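Transcriptional regulators (LACI-FAMILY TRANSCRIPTIONAL REGULATORY PROTEIN) (Corynebacterium glutamicum, PDB 3GYB) probably regulates transcription as a LacI-family DNA-binding protein, with a sugar-binding-like domain that holds a magnesium ion here. Local coordinates at residues Asn17-Phe20 against Ile21-Gln25; Leu240-Leu243 against Ser244-Pro248; Asp51-Thr54 against Ser55-Met59; Asn152-Gly156 against Pro157-His161. All coordinates share one frame; numbering follows the deposited sequence.

How the contacts relate
The four contacts are all local, and they follow the chain in the order 1, 3, 4, 2. Contact 1 starts helix 21-31 and contact 3 forms helix 52-57; both touch the second subunit, with centres about 20 Å apart. Contact 2 ends helix 231-246, which packs on helix 21-31 and on strands 7-12 and 82-85, and contact 3 also rests on strand 7-12. Contact 4 leads into helix 160-173 and lies about 35 Å from contact 2, centre to centre, on the opposite side of the chain's centre. Its nearest atoms are about 4 Å from contact 1. Contacts 1 and 3 thus face the dimer partner, contact 2 packs within its chain, and contact 4 borders strand 150-151.

Contact 1 of 4, residues Asn17-Phe20 against Ile21-Gln25; sequences NPWF and IDLIQ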
loop_
_atom_site.group_PDB
_atom_site.type_symbol
_atom_site.label_atom_id
_atom_site.label_comp_id
_atom_site.label_asym_id
_atom_site.label_seq_id
_atom_site.Cartn_x
_atom_site.Cartn_y
_atom_site.Cartn_z
ATOM N N ASN A 17 -0.148 0.906 -5.018
ATOM C CA ASN A 17 -0.970 2.113 -4.927
ATOM C C ASN A 17 -2.196 1.726 -4.100
ATOM O O ASN A 17 -3.142 1.141 -4.622
ATOM C CB ASN A 17 -1.388 2.575 -6.330
ATOM C CG ASN A 17 -2.249 3.826 -6.299
ATOM O OD1 ASN A 17 -2.444 4.431 -5.244
ATOM N ND2 ASN A 17 -2.768 4.219 -7.459
ATOM N N PRO A 18 -2.190 2.056 -2.797
ATOM C CA PRO A 18 -3.264 1.752 -1.845
ATOM C C PRO A 18 -4.588 2.497 -1.974
ATOM O O PRO A 18 -5.370 2.516 -1.030
ATOM C CB PRO A 18 -2.600 2.010 -0.497
ATOM C CG PRO A 18 -1.738 3.187 -0.797
ATOM C CD PRO A 18 -1.107 2.803 -2.129
ATOM N N TRP A 19 -4.851 3.092 -3.132
ATOM C CA TRP A 19 -6.099 3.824 -3.322
ATOM C C TRP A 19 -7.335 2.926 -3.163
ATOM O O TRP A 19 -8.401 3.378 -2.731
ATOM C CB TRP A 19 -6.140 4.451 -4.723
ATOM C CG TRP A 19 -6.559 3.479 -5.798
ATOM C CD1 TRP A 19 -5.781 2.531 -6.405
ATOM C CD2 TRP A 19 -7.882 3.305 -6.322
ATOM N NE1 TRP A 19 -6.540 1.776 -7.270
ATOM C CE2 TRP A 19 -7.833 2.230 -7.238
ATOM C CE3 TRP A 19 -9.105 3.954 -6.104
ATOM C CZ2 TRP A 19 -8.963 1.787 -7.934
ATOM C CZ3 TRP A 19 -10.229 3.514 -6.796
ATOM C CH2 TRP A 19 -10.148 2.440 -7.700
ATOM N N PHE A 20 -7.172 1.654 -3.505
ATOM C CA PHE A 20 -8.253 0.669 -3.490
ATOM C C PHE A 20 -8.569 -0.004 -2.156
ATOM O O PHE A 20 -9.612 -0.646 -2.019
ATOM C CB PHE A 20 -7.920 -0.428 -4.497
ATOM C CG PHE A 20 -6.745 -1.273 -4.080
ATOM C CD1 PHE A 20 -6.929 -2.386 -3.262
ATOM C CD2 PHE A 20 -5.450 -0.910 -4.436
ATOM C CE1 PHE A 20 -5.837 -3.121 -2.800
ATOM C CE2 PHE A 20 -4.350 -1.641 -3.976
ATOM C CZ PHE A 20 -4.547 -2.746 -3.157
ATOM N N ILE A 21 -7.680 0.129 -1.180
ATOM C CA ILE A 21 -7.879 -0.544 0.096
ATOM C C ILE A 21 -9.218 -0.322 0.795
ATOM O O ILE A 21 -9.914 -1.296 1.098
ATOM C CB ILE A 21 -6.712 -0.243 1.062
ATOM C CG1 ILE A 21 -5.409 -0.795 0.461
ATOM C CG2 ILE A 21 -6.968 -0.896 2.417
ATOM C CD1 ILE A 21 -4.182 -0.614 1.343
ATOM N N ASP A 22 -9.605 0.923 1.054
ATOM C CA ASP A 22 -10.890 1.116 1.716
ATOM C C ASP A 22 -12.073 0.911 0.768
ATOM O O ASP A 22 -13.214 0.777 1.211
ATOM C CB ASP A 22 -10.969 2.476 2.443
ATOM C CG ASP A 22 -10.795 3.669 1.526
ATOM O OD1 ASP A 22 -11.082 3.558 0.322
ATOM O OD2 ASP A 22 -10.386 4.739 2.038
ATOM N N LEU A 23 -11.803 0.869 -0.535
ATOM C CA LEU A 23 -12.866 0.616 -1.507
ATOM C C LEU A 23 -13.220 -0.868 -1.395
ATOM O O LEU A 23 -14.396 -1.242 -1.383
ATOM C CB LEU A 23 -12.394 0.946 -2.931
ATOM C CG LEU A 23 -13.414 0.803 -4.070
ATOM C CD1 LEU A 23 -12.977 1.663 -5.243
ATOM C CD2 LEU A 23 -13.555 -0.646 -4.493
ATOM N N ILE A 24 -12.197 -1.718 -1.301
ATOM C CA ILE A 24 -12.434 -3.151 -1.182
ATOM C C ILE A 24 -13.053 -3.455 0.176
ATOM O O ILE A 24 -13.907 -4.334 0.291
ATOM C CB ILE A 24 -11.129 -3.963 -1.350
ATOM C CG1 ILE A 24 -10.588 -3.778 -2.770
ATOM C CG2 ILE A 24 -11.394 -5.445 -1.090
ATOM C CD1 ILE A 24 -9.396 -4.667 -3.090
ATOM N N GLN A 25 -12.635 -2.721 1.204
ATOM C CA GLN A 25 -13.191 -2.927 2.538
ATOM C C GLN A 25 -14.688 -2.622 2.492
ATOM O O GLN A 25 -15.499 -3.340 3.077
ATOM C CB GLN A 25 -12.507 -2.010 3.561
ATOM C CG GLN A 25 -13.024 -2.171 4.996
ATOM C CD GLN A 25 -12.750 -3.550 5.582
ATOM O OE1 GLN A 25 -11.595 -3.932 5.791
ATOM N NE2 GLN A 25 -13.813 -4.305 5.850
HETATM O O HOH W 1 -7.743 3.200 0.392
#
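Phe20 reaches back over the first turn of helix 21-31 and meets Ile21 and Ile24. Its CB sits beside the backbone N of Ile21, and chi1 of 69°, which sets CG between the backbone N and the carbonyl carbon, keeps CG there too. Further out, Phe20 CD1 is 3.4 Å from CD1 of Ile24, which approaches the ring edge, and the two side chains run alongside each other. CE1 meets both Ile24 CD1 at 3.9 Å and Ile21 CG1 at 4.0 Å, and CZ also comes near Ile21 CG1, which stands over one ring face in a CH-pi contact, 4.3 Å from the centroid. The Phe20 carbonyl accepts from Ile24 N at 2.9 Å and, weakly, from Leu23 N. Two residues earlier, Pro18 O takes a weak bond from Ile21 N, and a water joins that oxygen to Asp22 N. Trp19 CZ3 touches Leu23 CD1 at 3.7 Å. Asp22, which has been seen to bind magnesium although no ion is bound to it in this chain, hydrogen-bonds Ser231 through OD1. The turn touches helix 215-218 through Pro18 and helix 231-246 through Asp22 and Leu23, while Ile21 and Ile24 pack on Ser16 and Thr45 of the second subunit.

Contact 2 of 4, residues Leu240-Leu243 against Ser244-Pro248; sequences LLLL and SMLDP
Leu241 and Ser244 are joined through a serine hydroxyl in the last turns of helix 231-246, an alpha-helix of the periplasmic-binding-protein-like fold. Ser244 OG donates to Leu241 O over 2.6 Å; chi1 of 73° brings the hydroxyl back over the preceding turn, where it lies 21° out of the carbonyl plane. The same oxygen also receives two weak backbone bonds, from Ser244 N and Met245 N, so the hydroxyl supplements poor i+4 geometry at this carbonyl. The main bond of Ser244 N goes instead to Leu240 O, at 3.0 Å.

Leu242 O accepts from two donors. Leu246 N makes the i+4 bond and comes in almost head-on, with a C=O...N angle of 161°, whereas Met245 N, also 2.9 Å from that oxygen, stands well above the carbonyl plane and away from the lone pairs. Asp247 is the first residue to leave helical geometry, yet its N still donates to Leu243 O at 3.0 Å and completes the final i+4 bond.

Apolar side chains clothe this backbone. Leu242 and Leu246 face strand 7-12 at Ile8, and Leu241, Leu242 and selenomethionine Met245 reach Val83 of strand 82-85. On another flank Leu240 and Leu243 touch Val30 of helix 21-31. The Met245 chain runs extended beyond CG and crosses Leu241 at an angle, its CE touching Leu241 CG. Leu242 meets Leu246 more closely, with CG of Leu242 3.9 Å from CD1 of Leu246.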
loop_
_atom_site.group_PDB
_atom_site.type_symbol
_atom_site.label_atom_id
_atom_site.label_comp_id
_atom_site.label_asym_id
_atom_site.label_seq_id
_atom_site.Cartn_x
_atom_site.Cartn_y
_atom_site.Cartn_z
ATOM N N LEU A 240 -23.698 -2.387 -4.183
ATOM C CA LEU A 240 -25.150 -2.372 -4.337
ATOM C C LEU A 240 -25.534 -2.512 -5.805
ATOM O O LEU A 240 -26.478 -3.230 -6.138
ATOM C CB LEU A 240 -25.746 -1.074 -3.786
ATOM C CG LEU A 240 -25.719 -0.864 -2.273
ATOM C CD1 LEU A 240 -26.371 0.471 -1.939
ATOM C CD2 LEU A 240 -26.452 -2.010 -1.586
ATOM N N LEU A 241 -24.810 -1.827 -6.685
ATOM C CA LEU A 241 -25.113 -1.890 -8.114
ATOM C C LEU A 241 -24.921 -3.300 -8.664
ATOM O O LEU A 241 -25.757 -3.801 -9.417
ATOM C CB LEU A 241 -24.235 -0.901 -8.896
ATOM C CG LEU A 241 -24.507 -0.787 -10.401
ATOM C CD1 LEU A 241 -25.924 -0.285 -10.625
ATOM C CD2 LEU A 241 -23.503 0.164 -11.052
ATOM N N LEU A 242 -23.820 -3.945 -8.292
ATOM C CA LEU A 242 -23.565 -5.299 -8.760
ATOM C C LEU A 242 -24.647 -6.245 -8.245
ATOM O O LEU A 242 -25.134 -7.095 -8.986
ATOM C CB LEU A 242 -22.192 -5.781 -8.289
ATOM C CG LEU A 242 -21.778 -7.173 -8.776
ATOM C CD1 LEU A 242 -21.711 -7.192 -10.297
ATOM C CD2 LEU A 242 -20.431 -7.533 -8.188
ATOM N N LEU A 243 -25.016 -6.095 -6.974
ATOM C CA LEU A 243 -26.048 -6.940 -6.383
ATOM C C LEU A 243 -27.362 -6.808 -7.141
ATOM O O LEU A 243 -28.092 -7.789 -7.302
ATOM C CB LEU A 243 -26.269 -6.577 -4.912
ATOM C CG LEU A 243 -25.208 -7.024 -3.904
ATOM C CD1 LEU A 243 -25.522 -6.425 -2.546
ATOM C CD2 LEU A 243 -25.175 -8.548 -3.823
ATOM N N SER A 244 -27.662 -5.602 -7.613
ATOM C CA SER A 244 -28.909 -5.375 -8.347
ATOM C C SER A 244 -28.894 -6.136 -9.668
ATOM O O SER A 244 -29.950 -6.497 -10.189
ATOM C CB SER A 244 -29.137 -3.880 -8.590
ATOM O OG SER A 244 -28.266 -3.375 -9.588
HETATM N N MSE A 245 -27.705 -6.371 -10.215
HETATM C CA MSE A 245 -27.579 -7.121 -11.463
HETATM C C MSE A 245 -27.623 -8.624 -11.188
HETATM O O MSE A 245 -28.211 -9.387 -11.953
HETATM C CB MSE A 245 -26.260 -6.795 -12.171
HETATM C CG MSE A 245 -26.075 -5.350 -12.569
HETATM SE SE MSE A 245 -24.282 -5.056 -13.233
HETATM C CE MSE A 245 -24.491 -3.228 -13.778
ATOM N N LEU A 246 -26.996 -9.044 -10.093
ATOM C CA LEU A 246 -26.958 -10.452 -9.707
ATOM C C LEU A 246 -28.333 -10.984 -9.305
ATOM O O LEU A 246 -28.618 -12.176 -9.448
ATOM C CB LEU A 246 -25.970 -10.655 -8.554
ATOM C CG LEU A 246 -24.510 -10.354 -8.907
ATOM C CD1 LEU A 246 -23.625 -10.422 -7.665
ATOM C CD2 LEU A 246 -24.035 -11.351 -9.959
ATOM N N ASP A 247 -29.179 -10.096 -8.799
ATOM C CA ASP A 247 -30.524 -10.466 -8.375
ATOM C C ASP A 247 -31.526 -9.446 -8.926
ATOM O O ASP A 247 -32.087 -8.642 -8.182
ATOM C CB ASP A 247 -30.575 -10.518 -6.847
ATOM C CG ASP A 247 -31.850 -11.134 -6.326
ATOM O OD1 ASP A 247 -32.558 -11.799 -7.113
ATOM O OD2 ASP A 247 -32.134 -10.962 -5.121
ATOM N N PRO A 248 -31.765 -9.479 -10.251
ATOM C CA PRO A 248 -32.683 -8.580 -10.962
ATOM C C PRO A 248 -34.144 -8.615 -10.515
ATOM O O PRO A 248 -34.913 -7.709 -10.838
ATOM C CB PRO A 248 -32.513 -9.001 -12.421
ATOM C CG PRO A 248 -32.228 -10.459 -12.310
ATOM C CD PRO A 248 -31.236 -10.505 -11.167
#

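Contact 3 of 4, residues Asp51-Thr54 against Ser55-Met59; sequences DPIT and SALSM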
loop_
_atom_site.group_PDB
_atom_site.type_symbol
_atom_site.label_atom_id
_atom_site.label_comp_id
_atom_site.label_asym_id
_atom_site.label_seq_id
_atom_site.Cartn_x
_atom_site.Cartn_y
_atom_site.Cartn_z
ATOM N N ASP A 51 -4.180 -9.614 -19.796
ATOM C CA ASP A 51 -5.553 -10.086 -19.902
ATOM C C ASP A 51 -6.132 -10.506 -18.548
ATOM O O ASP A 51 -6.532 -11.655 -18.352
ATOM C CB ASP A 51 -5.616 -11.251 -20.897
ATOM C CG ASP A 51 -4.706 -12.403 -20.512
ATOM O OD1 ASP A 51 -3.730 -12.179 -19.761
ATOM O OD2 ASP A 51 -4.958 -13.537 -20.976
ATOM N N PRO A 52 -6.193 -9.563 -17.594
ATOM C CA PRO A 52 -6.725 -9.839 -16.255
ATOM C C PRO A 52 -8.169 -10.344 -16.223
ATOM O O PRO A 52 -8.564 -11.037 -15.288
ATOM C CB PRO A 52 -6.556 -8.504 -15.536
ATOM C CG PRO A 52 -6.666 -7.504 -16.645
ATOM C CD PRO A 52 -5.834 -8.142 -17.730
ATOM N N ILE A 53 -8.959 -9.997 -17.233
ATOM C CA ILE A 53 -10.344 -10.451 -17.270
ATOM C C ILE A 53 -10.384 -11.966 -17.436
ATOM O O ILE A 53 -11.194 -12.650 -16.806
ATOM C CB ILE A 53 -11.126 -9.781 -18.421
ATOM C CG1 ILE A 53 -11.258 -8.281 -18.153
ATOM C CG2 ILE A 53 -12.511 -10.406 -18.549
ATOM C CD1 ILE A 53 -12.074 -7.957 -16.927
ATOM N N THR A 54 -9.502 -12.493 -18.281
ATOM C CA THR A 54 -9.448 -13.932 -18.494
ATOM C C THR A 54 -9.039 -14.608 -17.185
ATOM O O THR A 54 -9.497 -15.705 -16.873
ATOM C CB THR A 54 -8.442 -14.300 -19.598
ATOM O OG1 THR A 54 -7.124 -13.909 -19.198
ATOM C CG2 THR A 54 -8.802 -13.591 -20.891
ATOM N N SER A 55 -8.183 -13.941 -16.417
ATOM C CA SER A 55 -7.744 -14.483 -15.135
ATOM C C SER A 55 -8.940 -14.533 -14.186
ATOM O O SER A 55 -9.149 -15.523 -13.488
ATOM C CB SER A 55 -6.641 -13.609 -14.528
ATOM O OG SER A 55 -5.475 -13.610 -15.338
ATOM N N ALA A 56 -9.726 -13.462 -14.165
ATOM C CA ALA A 56 -10.897 -13.407 -13.299
ATOM C C ALA A 56 -11.886 -14.510 -13.663
ATOM O O ALA A 56 -12.424 -15.193 -12.792
ATOM C CB ALA A 56 -11.572 -12.049 -13.416
ATOM N N LEU A 57 -12.116 -14.683 -14.957
ATOM C CA LEU A 57 -13.049 -15.694 -15.436
ATOM C C LEU A 57 -12.663 -17.115 -15.028
ATOM O O LEU A 57 -13.533 -17.969 -14.862
ATOM C CB LEU A 57 -13.158 -15.619 -16.962
ATOM C CG LEU A 57 -13.746 -14.323 -17.523
ATOM C CD1 LEU A 57 -13.611 -14.298 -19.039
ATOM C CD2 LEU A 57 -15.208 -14.213 -17.106
ATOM N N SER A 58 -11.367 -17.362 -14.855
ATOM C CA SER A 58 -10.892 -18.693 -14.496
ATOM C C SER A 58 -11.435 -19.201 -13.168
ATOM O O SER A 58 -11.482 -20.412 -12.942
ATOM C CB SER A 58 -9.357 -18.742 -14.472
ATOM O OG SER A 58 -8.813 -17.966 -13.418
HETATM N N MSE A 59 -11.857 -18.293 -12.290
HETATM C CA MSE A 59 -12.390 -18.702 -10.997
HETATM C C MSE A 59 -13.909 -18.861 -11.079
HETATM O O MSE A 59 -14.558 -19.233 -10.102
HETATM C CB MSE A 59 -12.018 -17.678 -9.902
HETATM C CG MSE A 59 -12.834 -16.395 -9.903
HETATM SE SE MSE A 59 -12.453 -15.192 -8.395
HETATM C CE MSE A 59 -13.466 -15.953 -7.068
#
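Ile53 and Leu57 meet one turn apart on helix 52-57, and their contact is loose: CG2 of Ile53 comes no nearer than 4.1 Å to CD1 of Leu57. Leu57 fits more snugly against the backbone. With CG anti to the carbonyl carbon (chi1 -64°), it lays CG 3.1 Å from Ile53 O, the oxygen that also accepts Leu57 N at 2.9 Å. The equivalent bond from Ala56 N to Pro52 O is just as short, and these two firm bonds hold the middle of the helix.

The flanking bonds are weaker: Ser55 N reaches Asp51 O over 3.4 Å and Ser58 N reaches Thr54 O over 3.2 Å. Thr54 OG1 also donates to Asp51 O, and Ser58 OG to Ser55 O, each over a very short 2.5 Å.

The buried face is made by Pro52, Ser55 and Ala56: Pro52 and Ser55 pack on Ile41 of strand 37-41, and Ala56 on Ala9 and Leu11 of strand 7-12. Asp51 and Ser55 also bind the second subunit, whose Arg37 forms a salt bridge with Asp51 OD2 and a hydrogen bond with Ser55 OG; the same hydroxyl bonds Gln47 of its own chain. Selenomethionine Met59 packs on Met59 of the second subunit. Asp51 takes the N-cap position without a side-chain capping bond; the whole is a short helix of an alpha/beta fold, laid on parallel strands at the dimer interface.

Contact 4 of 4, residues Asn152-Gly156 against Pro157-His161; sequences NDYLG and PAVEH
Tyr154 reaches along the loop to Pro157, and one hydrogen bond carries the polar part of the contact. The phenol OH donates to Pro157 O over 2.6 Å, arriving in the carbonyl plane on a lone pair, with a C=O...O angle of 139°. The acceptor lies close to the plane of the ring and at its edge, so the bond extends outward from the phenol. With CG anti to the backbone N, at chi1 -179°, the tyrosine side chain is carried forward across the turn to that carbonyl.

Nonpolar and van der Waals contacts gather round the phenol oxygen. Pro157 CD lies 3.4 Å from Tyr154 OH, and it is the part of the proline ring nearest the phenol. From farther along the chain, Val159 CG2 approaches the OH at 3.8 Å. Within the loop itself, Gly156 N sits over the centre of one face of the Tyr154 ring, 3.4 Å above its plane.

Backbone pairing fixes the loop to its surroundings, since Gly156 hydrogen-bonds Gly127. Asn152 adds side-chain bonds to the backbone of Arg125 and to Glu166.

This surface loop connects strand 150-151, at one border of the sheet, to helix 160-173, for which Val159 occupies the N-cap position. Tyr154 packs on Ala162 and Glu166 of that helix, while Ala158 and Glu160 rest against helix 185-198.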
loop_
_atom_site.group_PDB
_atom_site.type_symbol
_atom_site.label_atom_id
_atom_site.label_comp_id
_atom_site.label_asym_id
_atom_site.label_seq_id
_atom_site.Cartn_x
_atom_site.Cartn_y
_atom_site.Cartn_z
ATOM N N ASN A 152 3.573 18.342 -16.129
ATOM C CA ASN A 152 4.660 17.587 -16.732
ATOM C C ASN A 152 4.020 16.814 -17.889
ATOM O O ASN A 152 2.805 16.878 -18.075
ATOM C CB ASN A 152 5.319 16.659 -15.697
ATOM C CG ASN A 152 4.362 15.637 -15.113
ATOM O OD1 ASN A 152 3.183 15.910 -14.918
ATOM N ND2 ASN A 152 4.883 14.448 -14.810
ATOM N N ASP A 153 4.823 16.104 -18.672
ATOM C CA ASP A 153 4.306 15.366 -19.826
ATOM C C ASP A 153 4.087 13.881 -19.561
ATOM O O ASP A 153 3.483 13.174 -20.372
ATOM C CB ASP A 153 5.267 15.534 -20.998
ATOM C CG ASP A 153 6.699 15.247 -20.608
ATOM O OD1 ASP A 153 6.989 14.095 -20.215
ATOM O OD2 ASP A 153 7.532 16.175 -20.684
ATOM N N TYR A 154 4.589 13.418 -18.426
ATOM C CA TYR A 154 4.468 12.023 -18.030
ATOM C C TYR A 154 3.051 11.486 -18.207
ATOM O O TYR A 154 2.116 11.975 -17.578
ATOM C CB TYR A 154 4.880 11.877 -16.566
ATOM C CG TYR A 154 4.828 10.462 -16.049
ATOM C CD1 TYR A 154 5.831 9.551 -16.365
ATOM C CD2 TYR A 154 3.779 10.034 -15.239
ATOM C CE1 TYR A 154 5.794 8.247 -15.887
ATOM C CE2 TYR A 154 3.729 8.731 -14.754
ATOM C CZ TYR A 154 4.742 7.842 -15.084
ATOM O OH TYR A 154 4.699 6.547 -14.619
ATOM N N LEU A 155 2.890 10.477 -19.057
ATOM C CA LEU A 155 1.576 9.882 -19.268
ATOM C C LEU A 155 1.611 8.400 -18.907
ATOM O O LEU A 155 0.836 7.597 -19.430
ATOM C CB LEU A 155 1.116 10.066 -20.720
ATOM C CG LEU A 155 1.881 9.394 -21.863
ATOM C CD1 LEU A 155 1.085 9.550 -23.153
ATOM C CD2 LEU A 155 3.263 10.010 -22.010
ATOM N N GLY A 156 2.517 8.048 -18.000
ATOM C CA GLY A 156 2.642 6.669 -17.572
ATOM C C GLY A 156 1.747 6.366 -16.387
ATOM O O GLY A 156 0.882 7.173 -16.040
ATOM N N PRO A 157 1.927 5.207 -15.740
ATOM C CA PRO A 157 1.110 4.825 -14.586
ATOM C C PRO A 157 1.516 5.546 -13.307
ATOM O O PRO A 157 2.630 6.062 -13.195
ATOM C CB PRO A 157 1.341 3.324 -14.493
ATOM C CG PRO A 157 2.779 3.208 -14.892
ATOM C CD PRO A 157 2.865 4.126 -16.097
ATOM N N ALA A 158 0.604 5.568 -12.344
ATOM C CA ALA A 158 0.862 6.216 -11.068
ATOM C C ALA A 158 1.782 5.353 -10.214
ATOM O O ALA A 158 1.371 4.316 -9.693
ATOM C CB ALA A 158 -0.444 6.454 -10.338
ATOM N N VAL A 159 3.035 5.782 -10.089
ATOM C CA VAL A 159 4.019 5.067 -9.286
ATOM C C VAL A 159 4.858 6.089 -8.532
ATOM O O VAL A 159 5.113 7.185 -9.028
ATOM C CB VAL A 159 4.937 4.181 -10.154
ATOM C CG1 VAL A 159 4.145 3.007 -10.713
ATOM C CG2 VAL A 159 5.535 4.996 -11.281
ATOM N N GLU A 160 5.282 5.729 -7.325
ATOM C CA GLU A 160 6.064 6.637 -6.502
ATOM C C GLU A 160 7.369 7.075 -7.141
ATOM O O GLU A 160 7.704 8.253 -7.115
ATOM C CB GLU A 160 6.347 5.998 -5.134
ATOM C CG GLU A 160 7.147 6.864 -4.155
ATOM C CD GLU A 160 8.640 6.889 -4.439
ATOM O OE1 GLU A 160 9.178 5.872 -4.929
ATOM O OE2 GLU A 160 9.285 7.919 -4.146
ATOM N N HIS A 161 8.106 6.138 -7.729
ATOM C CA HIS A 161 9.384 6.503 -8.317
ATOM C C HIS A 161 9.266 7.587 -9.378
ATOM O O HIS A 161 10.087 8.505 -9.418
ATOM C CB HIS A 161 10.092 5.288 -8.914
ATOM C CG HIS A 161 11.497 5.578 -9.339
ATOM N ND1 HIS A 161 12.519 5.774 -8.435
ATOM C CD2 HIS A 161 12.038 5.778 -10.566
ATOM C CE1 HIS A 161 13.627 6.082 -9.085
ATOM N NE2 HIS A 161 13.362 6.091 -10.378
#